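Local structure of endoglucanase CEL5A (Eubacterium cellulosolvens, 4AFM) at the interface of chains A and B. The protein is an endoglucanase of glycoside hydrolase family 5 whose carbohydrate binding module, the fragment described here, binds xyloglucan and probably helps hold the enzyme on it. Numbering follows the deposited sequence. Chains: chain A/B, Endoglucanase CEL5A.

Both contacts belong to one two-fold interface between identical carbohydrate binding modules, and the centres of their C-alpha atoms lie about 13 Å apart. Contact 1 pairs the N-terminal strands 4-6 and 8-9 through backbone bonds; contact 2 joins strand 28-30 to the loop residues 34-36 of the other chain, largely through glutamine and glutamate side chains. A:Pro38, two residues beyond A:Thr36, takes part in contact 1, so a short loop carries the chain from one patch to the other. Each contact has a twin with the chains exchanged. Whether this pair forms in solution the structure alone does not show.

Contact 1: the interface of chains A and B. Residues chain A 4-8, 38; chain B 6-9.
An antiparallel beta bridge joins the N-terminal strands of two family 65 carbohydrate binding modules, strand 4-6 of chain A running against strand 8-9 of chain B. A:Val6 and B:Ser9 form the bridge by a reciprocal pair of backbone bonds. The amide N of A:Val6 donates to O of B:Ser9 at 2.8 Å, in the carbonyl plane. The return bond, from N of B:Ser9 to O of A:Val6, is 3.0 Å long and falls on a lone pair, with a C=O...N angle of 136°. B:Ser9 puts its hydroxyl in the crowded position between its own N and carbonyl carbon (chi1 78°), and from there OG meets a water at 2.9 Å. That water reaches the backbone O of the poorly ordered A:Asp4 at 3.0 Å. Branch CG1 of A:Val6 stands anti to the backbone N (chi1 178°) and touches its symmetry mate CG1 of B:Val6 at 3.8 Å, the two side chains crossing at about a right angle. B:Phe8, its CG also anti to the backbone N, offers a ring edge: CE1 meets CG2 of A:Ile5 obliquely at 3.8 Å, while O of A:Pro38 lies in the ring plane, 3.7 Å from that CE1. Next to it, CD1 packs against CB of A:Pro38 at 4.0 Å.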
loop_
_atom_site.group_PDB
_atom_site.type_symbol
_atom_site.label_atom_id
_atom_site.label_comp_id
_atom_site.label_asym_id
_atom_site.label_seq_id
_atom_site.Cartn_x
_atom_site.Cartn_y
_atom_site.Cartn_z
ATOM N N ASP A 4 7.134 -1.294 -15.205
ATOM C CA ASP A 4 6.242 -0.333 -14.448
ATOM C C ASP A 4 5.291 -1.063 -13.499
ATOM O O ASP A 4 4.600 -2.096 -13.784
ATOM C CB ASP A 4 5.297 0.413 -15.304
ATOM C CG ASP A 4 5.904 1.743 -15.917
ATOM O OD1 ASP A 4 7.149 1.839 -16.036
ATOM O OD2 ASP A 4 5.095 2.660 -16.230
ATOM N N ILE A 5 5.291 -0.543 -12.328
ATOM C CA ILE A 5 4.540 -1.162 -11.203
ATOM C C ILE A 5 3.475 -0.138 -10.839
ATOM O O ILE A 5 3.828 1.012 -10.482
ATOM C CB ILE A 5 5.488 -1.446 -10.100
ATOM C CG1 ILE A 5 6.616 -2.439 -10.571
ATOM C CG2 ILE A 5 4.722 -1.949 -8.929
ATOM C CD1 ILE A 5 7.769 -2.520 -9.598
ATOM N N VAL A 6 2.248 -0.532 -10.839
ATOM C CA VAL A 6 1.165 0.354 -10.408
ATOM C C VAL A 6 1.019 0.234 -8.900
ATOM O O VAL A 6 0.729 -0.899 -8.402
ATOM C CB VAL A 6 -0.124 0.072 -11.147
ATOM C CG1 VAL A 6 -1.272 0.977 -10.641
ATOM C CG2 VAL A 6 0.050 0.193 -12.651
ATOM N N LEU A 7 1.273 1.287 -8.165
ATOM C CA LEU A 7 1.083 1.334 -6.715
ATOM C C LEU A 7 -0.304 1.711 -6.366
ATOM O O LEU A 7 -0.757 1.409 -5.236
ATOM C CB LEU A 7 2.102 2.328 -6.099
ATOM C CG LEU A 7 3.540 2.018 -6.376
ATOM C CD1 LEU A 7 4.475 3.009 -5.660
ATOM C CD2 LEU A 7 3.913 0.634 -6.070
ATOM N N PHE A 8 -1.015 2.399 -7.230
ATOM C CA PHE A 8 -2.401 2.817 -7.021
ATOM C C PHE A 8 -2.973 3.244 -8.336
ATOM O O PHE A 8 -2.296 4.002 -9.090
ATOM C CB PHE A 8 -2.465 4.048 -6.061
ATOM C CG PHE A 8 -3.857 4.580 -5.916
ATOM C CD1 PHE A 8 -4.815 3.904 -5.126
ATOM C CD2 PHE A 8 -4.265 5.717 -6.616
ATOM C CE1 PHE A 8 -6.098 4.394 -5.069
ATOM C CE2 PHE A 8 -5.573 6.202 -6.550
ATOM C CZ PHE A 8 -6.492 5.527 -5.718
ATOM N N PRO A 38 6.004 -3.066 -2.554
ATOM C CA PRO A 38 5.546 -3.276 -3.905
ATOM C C PRO A 38 6.586 -3.039 -4.954
ATOM O O PRO A 38 6.416 -3.428 -6.136
ATOM C CB PRO A 38 4.349 -2.321 -4.025
ATOM C CG PRO A 38 4.734 -1.180 -3.128
ATOM C CD PRO A 38 5.367 -1.857 -1.928
ATOM N N VAL B 6 -7.078 -0.119 -8.528
ATOM C CA VAL B 6 -5.905 -0.993 -8.600
ATOM C C VAL B 6 -5.071 -0.780 -7.347
ATOM O O VAL B 6 -4.599 0.377 -7.117
ATOM C CB VAL B 6 -5.118 -0.779 -9.873
ATOM C CG1 VAL B 6 -3.853 -1.668 -9.909
ATOM C CG2 VAL B 6 -5.975 -0.992 -11.109
ATOM N N LEU B 7 -4.934 -1.780 -6.514
ATOM C CA LEU B 7 -4.085 -1.739 -5.323
ATOM C C LEU B 7 -2.691 -2.115 -5.642
ATOM O O LEU B 7 -1.766 -1.749 -4.878
ATOM C CB LEU B 7 -4.681 -2.676 -4.239
ATOM C CG LEU B 7 -6.085 -2.361 -3.829
ATOM C CD1 LEU B 7 -6.559 -3.290 -2.696
ATOM C CD2 LEU B 7 -6.293 -0.955 -3.471
ATOM N N PHE B 8 -2.458 -2.867 -6.693
ATOM C CA PHE B 8 -1.129 -3.293 -7.133
ATOM C C PHE B 8 -1.234 -3.812 -8.533
ATOM O O PHE B 8 -2.173 -4.605 -8.832
ATOM C CB PHE B 8 -0.603 -4.462 -6.239
ATOM C CG PHE B 8 0.703 -5.005 -6.731
ATOM C CD1 PHE B 8 1.908 -4.296 -6.527
ATOM C CD2 PHE B 8 0.753 -6.190 -7.466
ATOM C CE1 PHE B 8 3.076 -4.801 -7.048
ATOM C CE2 PHE B 8 1.946 -6.691 -7.992
ATOM C CZ PHE B 8 3.138 -5.979 -7.733
ATOM N N SER B 9 -0.280 -3.520 -9.423
ATOM C CA SER B 9 -0.135 -4.364 -10.608
ATOM C C SER B 9 1.360 -4.393 -10.941
ATOM O O SER B 9 2.055 -3.364 -10.870
ATOM C CB SER B 9 -1.064 -3.938 -11.721
ATOM O OG SER B 9 -0.515 -2.841 -12.299
HETATM O O HOH W 1 1.789 -2.948 -14.062
#

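Contact 2: the interface of chains A and B. Residues chain A 29-30, 34-36; chain B 29-31, 35.
Strand 28-30 of each carbohydrate binding module faces the loop around residue 35 of its partner, and polar groups carry most of this part of the two-fold interface. Side-chain amides supply one kind of bond. NE2 of B:Gln35 donates to the backbone O of A:Glu29 at 3.0 Å, nearly straight (167° at H), using a carbonyl lone pair and staying almost in its own amide plane. A:Gln35 does the same to O of B:Glu29. Both glutamines have CG anti to the carbonyl carbon (chi1 -69°) and extended chains, so they meet tip to tip with amide planes 79° apart. As modelled the tips overlap: the separation of the two NE2 atoms is too short to be real, and the two amides probably do not hold these positions at the same time. Within chain B, the backbone N of B:Gln31 donates to OE1 of B:Gln35 at 2.8 Å, which helps fix the rotation of that amide and directs its NE2 across the interface.

The carboxylate of B:Glu29 makes the second kind of contact. Its extended chain crosses A:Thr36 at about a right angle and brings OE1 to the backbone N of A:Thr36 at 2.8 Å, the bond falling on the anti lone pair, away from the other oxygen. An alanine here would keep the backbone carbonyl but remove OE1 as the partner of the A:Thr36 amide, which would probably loosen the loop against strand 28-30.

Water gives a third link: OE2 of B:Glu29 meets a water at 3.0 Å that also lies 2.8 Å from the backbone O of A:Tyr34. The side-chain amide of B:Gln31 approaches that same carbonyl, its NE2 standing 3.2 Å from O of A:Tyr34.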
loop_
_atom_site.group_PDB
_atom_site.type_symbol
_atom_site.label_atom_id
_atom_site.label_comp_id
_atom_site.label_asym_id
_atom_site.label_seq_id
_atom_site.Cartn_x
_atom_site.Cartn_y
_atom_site.Cartn_z
ATOM N N GLU A 29 0.695 6.123 1.447
ATOM C CA GLU A 29 1.775 5.937 2.424
ATOM C C GLU A 29 2.268 4.566 2.451
ATOM O O GLU A 29 1.390 3.606 2.414
ATOM C CB GLU A 29 1.200 6.281 3.891
ATOM C CG GLU A 29 0.817 7.730 4.005
ATOM C CD GLU A 29 0.242 7.912 5.312
ATOM O OE1 GLU A 29 -0.928 7.432 5.645
ATOM O OE2 GLU A 29 0.752 8.774 6.022
ATOM N N LEU A 30 3.513 4.355 2.710
ATOM C CA LEU A 30 4.102 3.027 2.959
ATOM C C LEU A 30 5.010 3.098 4.095
ATOM O O LEU A 30 5.729 4.192 4.366
ATOM C CB LEU A 30 5.034 2.554 1.906
ATOM C CG LEU A 30 4.405 2.323 0.638
ATOM C CD1 LEU A 30 5.462 1.955 -0.534
ATOM C CD2 LEU A 30 3.626 0.950 0.626
ATOM N N TYR A 34 7.237 -2.295 8.072
ATOM C CA TYR A 34 6.002 -2.969 8.490
ATOM C C TYR A 34 5.188 -3.522 7.364
ATOM O O TYR A 34 4.130 -4.242 7.652
ATOM C CB TYR A 34 5.080 -1.959 9.269
ATOM C CG TYR A 34 5.766 -1.536 10.531
ATOM C CD1 TYR A 34 5.998 -2.423 11.580
ATOM C CD2 TYR A 34 6.266 -0.260 10.682
ATOM C CE1 TYR A 34 6.640 -2.037 12.741
ATOM C CE2 TYR A 34 6.878 0.161 11.872
ATOM C CZ TYR A 34 7.094 -0.745 12.844
ATOM O OH TYR A 34 7.685 -0.288 14.015
ATOM N N GLN A 35 5.380 -3.207 6.106
ATOM C CA GLN A 35 4.534 -3.610 4.924
ATOM C C GLN A 35 5.494 -4.239 3.889
ATOM O O GLN A 35 6.488 -3.576 3.470
ATOM C CB GLN A 35 3.807 -2.493 4.181
ATOM C CG GLN A 35 2.713 -1.909 5.024
ATOM C CD GLN A 35 2.241 -0.646 4.247
ATOM O OE1 GLN A 35 2.892 0.479 4.339
ATOM N NE2 GLN A 35 1.166 -0.734 3.530
ATOM N N THR A 36 5.205 -5.426 3.383
ATOM C CA THR A 36 5.968 -5.974 2.242
ATOM C C THR A 36 5.922 -4.939 1.122
ATOM O O THR A 36 4.928 -4.250 0.875
ATOM C CB THR A 36 5.362 -7.328 1.839
ATOM O OG1 THR A 36 6.295 -7.895 0.891
ATOM C CG2 THR A 36 4.021 -7.229 1.215
ATOM N N GLU B 29 0.162 -6.007 1.987
ATOM C CA GLU B 29 -0.337 -5.744 3.343
ATOM C C GLU B 29 -0.781 -4.366 3.512
ATOM O O GLU B 29 -0.038 -3.423 3.006
ATOM C CB GLU B 29 0.865 -6.003 4.388
ATOM C CG GLU B 29 1.279 -7.448 4.400
ATOM C CD GLU B 29 2.403 -7.555 5.293
ATOM O OE1 GLU B 29 3.585 -7.074 5.008
ATOM O OE2 GLU B 29 2.299 -8.363 6.212
ATOM N N LEU B 30 -1.763 -4.119 4.310
ATOM C CA LEU B 30 -2.187 -2.768 4.722
ATOM C C LEU B 30 -2.454 -2.753 6.153
ATOM O O LEU B 30 -2.945 -3.816 6.799
ATOM C CB LEU B 30 -3.511 -2.348 4.202
ATOM C CG LEU B 30 -3.554 -2.208 2.775
ATOM C CD1 LEU B 30 -5.043 -1.899 2.215
ATOM C CD2 LEU B 30 -2.893 -0.851 2.312
ATOM N N GLN B 31 -2.184 -1.703 6.886
ATOM C CA GLN B 31 -2.529 -1.558 8.242
ATOM C C GLN B 31 -3.397 -0.288 8.379
ATOM O O GLN B 31 -2.844 0.830 8.470
ATOM C CB GLN B 31 -1.316 -1.467 9.048
ATOM C CG GLN B 31 -0.631 -2.825 8.898
ATOM C CD GLN B 31 0.522 -3.086 9.849
ATOM O OE1 GLN B 31 0.579 -2.629 11.005
ATOM N NE2 GLN B 31 1.425 -3.917 9.377
ATOM N N GLN B 35 -1.937 3.671 7.699
ATOM C CA GLN B 35 -1.751 3.985 6.237
ATOM C C GLN B 35 -3.094 4.563 5.734
ATOM O O GLN B 35 -4.157 3.890 5.874
ATOM C CB GLN B 35 -1.440 2.812 5.312
ATOM C CG GLN B 35 -0.069 2.266 5.577
ATOM C CD GLN B 35 0.003 0.948 4.752
ATOM O OE1 GLN B 35 -0.511 -0.158 5.209
ATOM N NE2 GLN B 35 0.614 0.974 3.610
HETATM O O HOH W 2 3.600 -6.839 8.495
#